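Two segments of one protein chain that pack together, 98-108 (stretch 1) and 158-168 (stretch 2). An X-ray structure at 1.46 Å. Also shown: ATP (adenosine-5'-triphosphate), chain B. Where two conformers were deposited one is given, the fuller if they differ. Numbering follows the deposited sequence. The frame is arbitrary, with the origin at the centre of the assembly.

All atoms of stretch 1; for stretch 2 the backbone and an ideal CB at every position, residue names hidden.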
# COMPACT_ATOMS: atom_id res chain seq x y z
N ILE A 98 0.78 18.61 -15.62
CA ILE A 98 0.91 18.91 -14.20
C ILE A 98 -0.39 19.60 -13.78
O ILE A 98 -0.92 20.41 -14.54
CB ILE A 98 2.15 19.81 -13.94
CG1 ILE A 98 3.43 19.05 -14.33
CG2 ILE A 98 2.26 20.23 -12.50
CD1 ILE A 98 4.65 19.91 -14.39
N PRO A 99 -0.93 19.27 -12.60
CA PRO A 99 -2.16 19.95 -12.19
C PRO A 99 -1.96 21.46 -12.05
O PRO A 99 -0.89 21.89 -11.62
CB PRO A 99 -2.47 19.35 -10.81
CG PRO A 99 -1.67 18.07 -10.74
CD PRO A 99 -0.48 18.27 -11.60
N LYS A 100 -2.98 22.23 -12.41
CA LYS A 100 -3.03 23.65 -12.13
C LYS A 100 -3.46 23.90 -10.71
O LYS A 100 -3.01 24.84 -10.07
CB LYS A 100 -4.06 24.34 -13.01
CG LYS A 100 -3.63 24.62 -14.42
CD LYS A 100 -4.59 25.63 -15.04
CE LYS A 100 -4.16 27.08 -14.77
NZ LYS A 100 -2.84 27.44 -15.42
N LYS A 101 -4.39 23.06 -10.24
CA LYS A 101 -5.06 23.26 -8.97
C LYS A 101 -5.32 21.91 -8.30
O LYS A 101 -5.61 20.93 -8.99
CB LYS A 101 -6.40 23.96 -9.22
CG LYS A 101 -7.28 24.09 -8.00
CD LYS A 101 -8.47 25.05 -8.22
CE LYS A 101 -9.54 24.44 -9.12
NZ LYS A 101 -10.79 25.27 -9.17
N LEU A 102 -5.22 21.88 -6.97
CA LEU A 102 -5.64 20.73 -6.18
C LEU A 102 -6.72 21.15 -5.20
O LEU A 102 -6.61 22.22 -4.60
CB LEU A 102 -4.48 20.13 -5.41
CG LEU A 102 -3.31 19.58 -6.21
CD1 LEU A 102 -2.16 19.21 -5.30
CD2 LEU A 102 -3.76 18.39 -7.00
N SER A 103 -7.75 20.32 -5.08
CA SER A 103 -8.84 20.51 -4.15
C SER A 103 -8.92 19.31 -3.24
O SER A 103 -8.90 18.18 -3.72
CB SER A 103 -10.16 20.63 -4.92
OG SER A 103 -10.10 21.67 -5.86
N PHE A 104 -9.04 19.56 -1.94
CA PHE A 104 -9.10 18.51 -0.93
C PHE A 104 -10.45 18.61 -0.23
O PHE A 104 -10.71 19.60 0.44
CB PHE A 104 -7.98 18.70 0.11
CG PHE A 104 -6.60 18.57 -0.46
CD1 PHE A 104 -6.00 19.63 -1.11
CD2 PHE A 104 -5.91 17.38 -0.36
CE1 PHE A 104 -4.74 19.51 -1.64
CE2 PHE A 104 -4.66 17.26 -0.89
CZ PHE A 104 -4.07 18.33 -1.53
N TYR A 105 -11.28 17.58 -0.38
CA TYR A 105 -12.61 17.54 0.22
C TYR A 105 -12.63 16.53 1.35
O TYR A 105 -12.35 15.36 1.13
CB TYR A 105 -13.63 17.18 -0.86
CG TYR A 105 -13.81 18.29 -1.87
CD1 TYR A 105 -14.56 19.42 -1.55
CD2 TYR A 105 -13.20 18.24 -3.11
CE1 TYR A 105 -14.71 20.46 -2.44
CE2 TYR A 105 -13.37 19.27 -4.03
CZ TYR A 105 -14.12 20.38 -3.68
OH TYR A 105 -14.31 21.45 -4.54
N LEU A 106 -12.94 16.99 2.57
CA LEU A 106 -12.97 16.14 3.76
C LEU A 106 -14.37 16.11 4.34
O LEU A 106 -14.98 17.17 4.52
CB LEU A 106 -12.00 16.67 4.83
CG LEU A 106 -10.49 16.49 4.62
CD1 LEU A 106 -9.97 17.35 3.48
CD2 LEU A 106 -9.74 16.82 5.91
N ARG A 107 -14.88 14.92 4.65
CA ARG A 107 -16.23 14.83 5.18
C ARG A 107 -16.30 13.78 6.27
O ARG A 107 -15.91 12.64 6.06
CB ARG A 107 -17.24 14.47 4.06
CG ARG A 107 -18.70 14.67 4.46
CD ARG A 107 -19.69 13.96 3.50
NE ARG A 107 -21.06 14.41 3.72
CZ ARG A 107 -21.89 13.92 4.63
NH1 ARG A 107 -21.51 12.93 5.42
NH2 ARG A 107 -23.11 14.42 4.75
N GLY A 108 -16.82 14.17 7.42
CA GLY A 108 -16.99 13.24 8.51
C GLY A 108 -16.53 13.76 9.85
O GLY A 108 -16.42 14.98 10.06
N UNK A 158 -23.32 18.78 8.93
CA UNK A 158 -22.43 19.75 9.58
C UNK A 158 -20.98 19.25 9.60
O UNK A 158 -20.28 19.41 10.61
CB UNK A 158 -22.91 20.03 11.01
N UNK A 159 -20.52 18.64 8.51
CA UNK A 159 -19.25 17.94 8.57
C UNK A 159 -18.42 17.88 7.30
O UNK A 159 -17.63 16.95 7.14
CB UNK A 159 -19.52 16.50 9.03
N UNK A 160 -18.54 18.88 6.42
CA UNK A 160 -17.64 18.93 5.26
C UNK A 160 -16.86 20.25 5.23
O UNK A 160 -17.43 21.33 5.44
CB UNK A 160 -18.43 18.76 3.96
N UNK A 161 -15.56 20.14 4.96
CA UNK A 161 -14.71 21.28 4.70
C UNK A 161 -13.76 20.96 3.56
O UNK A 161 -13.53 19.78 3.26
CB UNK A 161 -13.94 21.68 5.96
N UNK A 162 -13.18 21.99 2.97
CA UNK A 162 -12.26 21.82 1.86
C UNK A 162 -11.04 22.71 2.00
O UNK A 162 -11.03 23.66 2.77
CB UNK A 162 -12.97 22.11 0.54
N UNK A 163 -10.00 22.37 1.24
CA UNK A 163 -8.80 23.20 1.14
C UNK A 163 -8.34 23.24 -0.32
O UNK A 163 -8.44 22.23 -1.03
CB UNK A 163 -7.69 22.67 2.05
N UNK A 164 -7.84 24.39 -0.77
CA UNK A 164 -7.47 24.58 -2.18
C UNK A 164 -6.06 25.10 -2.29
O UNK A 164 -5.63 25.88 -1.46
CB UNK A 164 -8.44 25.54 -2.88
N UNK A 165 -5.36 24.68 -3.33
CA UNK A 165 -4.02 25.20 -3.59
C UNK A 165 -3.76 25.23 -5.09
O UNK A 165 -4.13 24.33 -5.83
CB UNK A 165 -2.96 24.36 -2.88
N UNK A 166 -3.14 26.31 -5.53
CA UNK A 166 -2.70 26.49 -6.90
C UNK A 166 -1.24 26.08 -6.98
O UNK A 166 -0.42 26.50 -6.16
CB UNK A 166 -2.90 27.93 -7.37
N UNK A 167 -0.91 25.25 -7.96
CA UNK A 167 0.46 24.80 -8.17
C UNK A 167 1.19 25.75 -9.09
O UNK A 167 0.57 26.60 -9.73
CB UNK A 167 0.49 23.38 -8.74
N UNK A 168 2.51 25.61 -9.16
CA UNK A 168 3.36 26.56 -9.87
C UNK A 168 4.18 25.89 -10.97
O UNK A 168 5.30 26.32 -11.26
CB UNK A 168 4.29 27.26 -8.88
PG ATP B . -24.37 21.55 6.88
O1G ATP B . -24.44 22.91 7.54
O2G ATP B . -22.98 21.07 6.52
O3G ATP B . -25.22 20.50 7.57
PB ATP B . -26.18 22.74 4.97
O1B ATP B . -26.79 22.11 3.74
O2B ATP B . -27.04 23.06 6.16
O3B ATP B . -24.96 21.76 5.40
PA ATP B . -25.35 25.55 5.05
O1A ATP B . -26.30 26.38 4.22
O2A ATP B . -25.49 25.53 6.56
O3A ATP B . -25.36 24.04 4.44
O5' ATP B . -23.85 26.05 4.69
C5' ATP B . -22.69 25.45 5.30
C4' ATP B . -21.50 26.34 4.99
O4' ATP B . -21.22 26.34 3.59
C3' ATP B . -21.74 27.79 5.38
O3' ATP B . -20.61 28.29 6.08
C2' ATP B . -21.88 28.53 4.06
O2' ATP B . -21.43 29.89 4.07
C1' ATP B . -21.04 27.68 3.12
N9 ATP B . -21.50 27.87 1.73
C8 ATP B . -22.74 27.64 1.24
N7 ATP B . -22.80 27.95 -0.08
C5 ATP B . -21.58 28.38 -0.44
C6 ATP B . -20.97 28.86 -1.69
N6 ATP B . -21.75 28.90 -2.78
N1 ATP B . -19.67 29.23 -1.67
C2 ATP B . -18.94 29.16 -0.54
N3 ATP B . -19.44 28.73 0.64
C4 ATP B . -20.73 28.33 0.75

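Position 158 turns its CB away from stretch 1, with nothing of that stretch within 5.5 Å. The left-handed backbone favours glycine or asparagine, but stretch 1 sets no limit and other residues are possible. It is Arg158; its N donates to ATP O3G at 2.9 Å.

At 159, CA-to-CB points toward stretch 1, and the ideal CB lies 3.6 Å from Gly108 O. A small or slim side chain fits beside the arm of Arg107. It is Cys159. Its SG lies over one face of the Arg107 guanidinium, 3.7 Å from NH1. Its O accepts from Gly108 N at 2.9 Å.

From 160 to 166 the backbone is an antiparallel strand, so side chains alternate between two faces. Position 160 shares a face with Arg107; its ideal CB is 4.1 Å from Arg107 CG. An acid would suit the positive charge; a polar amide could also serve. It is Glu160. One water bridges the pair, 2.8 Å from Arg107 NE and 2.9 Å from Glu160 OE1.

Position 161 is on the other face, beside Leu106. The nearest atom of stretch 1 to its ideal CB is Leu106 O, at 4.8 Å, so a long chain has room. It is Lys161, whose end leads away. Leu106 N to Lys161 O is 2.9 Å.

At 162 the ideal CB is 3.4 Å from Phe104 O and 3.8 Å from Tyr105 CD1. With the ring so near, a small residue suits. It is Ala162.

Position 163 lies beside Phe104, its ideal CB 4.4 Å from Phe104 CB. An aromatic or large aliphatic residue would suit. It is Trp163. CE3 comes within 3.7 Å of Phe104 CD1, and the rings meet obliquely, planes at 43°.

Position 164 shares a face with Ser103, Tyr105 and Lys101. A side chain with both bulk and a polar end could exploit the Tyr105 hydroxyl. It is Tyr164. Its OH donates to Tyr105 OH at 3.2 Å, while Ser103 OG sits at its ring edge, 3.4 Å from CD1.

Position 165 faces Leu102 and Phe104. Valine, isoleucine or leucine would suit. It is Val165: CG1 is 3.9 Å from Leu102 CB and 4.3 Å from Phe104 CE1.

Position 166 shares its face with Lys101. Polar or acidic residues are plausible. It is Glu166.

At 167, CA-to-CB points toward stretch 1, the ideal CB 3.5 Å from Pro99 O. Pro99 and Leu102 offer an apolar surface further out. An aliphatic residue is expected. It is Leu167; CD1 lies 3.9 Å from Pro99 CB and 4.2 Å from Leu102 CD1.

Position 168 points away. It is Asp168.

Stretch 2 (158-168) RCEKAWYVELD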
# COMPACT_ATOMS: atom_id res chain seq x y z
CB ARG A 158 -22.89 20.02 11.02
CG ARG A 158 -24.39 20.31 11.14
CD ARG A 158 -24.84 20.50 12.59
NE ARG A 158 -24.54 19.37 13.47
CZ ARG A 158 -25.17 18.19 13.46
NH1 ARG A 158 -26.14 17.96 12.58
NH2 ARG A 158 -24.82 17.24 14.31
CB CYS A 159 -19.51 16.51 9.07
SG CYS A 159 -20.41 15.42 7.93
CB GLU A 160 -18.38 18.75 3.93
CG GLU A 160 -17.39 18.72 2.75
CD GLU A 160 -18.05 18.66 1.38
OE1 GLU A 160 -19.15 18.10 1.26
OE2 GLU A 160 -17.45 19.18 0.42
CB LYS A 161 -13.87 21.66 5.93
CG LYS A 161 -14.69 21.92 7.18
CD LYS A 161 -13.80 22.46 8.31
CE LYS A 161 -14.49 22.41 9.66
NZ LYS A 161 -15.69 23.29 9.73
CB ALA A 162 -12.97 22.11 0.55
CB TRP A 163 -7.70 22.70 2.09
CG TRP A 163 -6.52 23.64 2.15
CD1 TRP A 163 -6.49 24.87 2.76
CD2 TRP A 163 -5.22 23.45 1.58
NE1 TRP A 163 -5.25 25.44 2.60
CE2 TRP A 163 -4.45 24.59 1.89
CE3 TRP A 163 -4.61 22.40 0.87
CZ2 TRP A 163 -3.13 24.74 1.48
CZ3 TRP A 163 -3.29 22.54 0.46
CH2 TRP A 163 -2.56 23.70 0.79
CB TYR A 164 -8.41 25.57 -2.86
CG TYR A 164 -9.84 25.14 -2.80
CD1 TYR A 164 -10.37 24.29 -3.75
CD2 TYR A 164 -10.65 25.56 -1.76
CE1 TYR A 164 -11.68 23.87 -3.67
CE2 TYR A 164 -11.96 25.14 -1.67
CZ TYR A 164 -12.47 24.29 -2.63
OH TYR A 164 -13.78 23.86 -2.54
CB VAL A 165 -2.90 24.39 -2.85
CG1 VAL A 165 -2.80 22.96 -3.36
CG2 VAL A 165 -1.56 25.09 -2.99
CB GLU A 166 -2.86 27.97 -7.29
CG GLU A 166 -2.62 28.28 -8.72
CD GLU A 166 -2.86 29.75 -9.05
OE1 GLU A 166 -3.16 30.56 -8.14
OE2 GLU A 166 -2.76 30.10 -10.23
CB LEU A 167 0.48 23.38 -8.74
CG LEU A 167 -0.10 22.31 -7.81
CD1 LEU A 167 0.20 20.92 -8.38
CD2 LEU A 167 0.43 22.42 -6.38
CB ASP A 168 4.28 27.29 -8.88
CG ASP A 168 5.26 26.36 -8.20
OD1 ASP A 168 5.13 25.13 -8.35
OD2 ASP A 168 6.16 26.87 -7.50
O HOH W 1 -21.46 16.47 1.84
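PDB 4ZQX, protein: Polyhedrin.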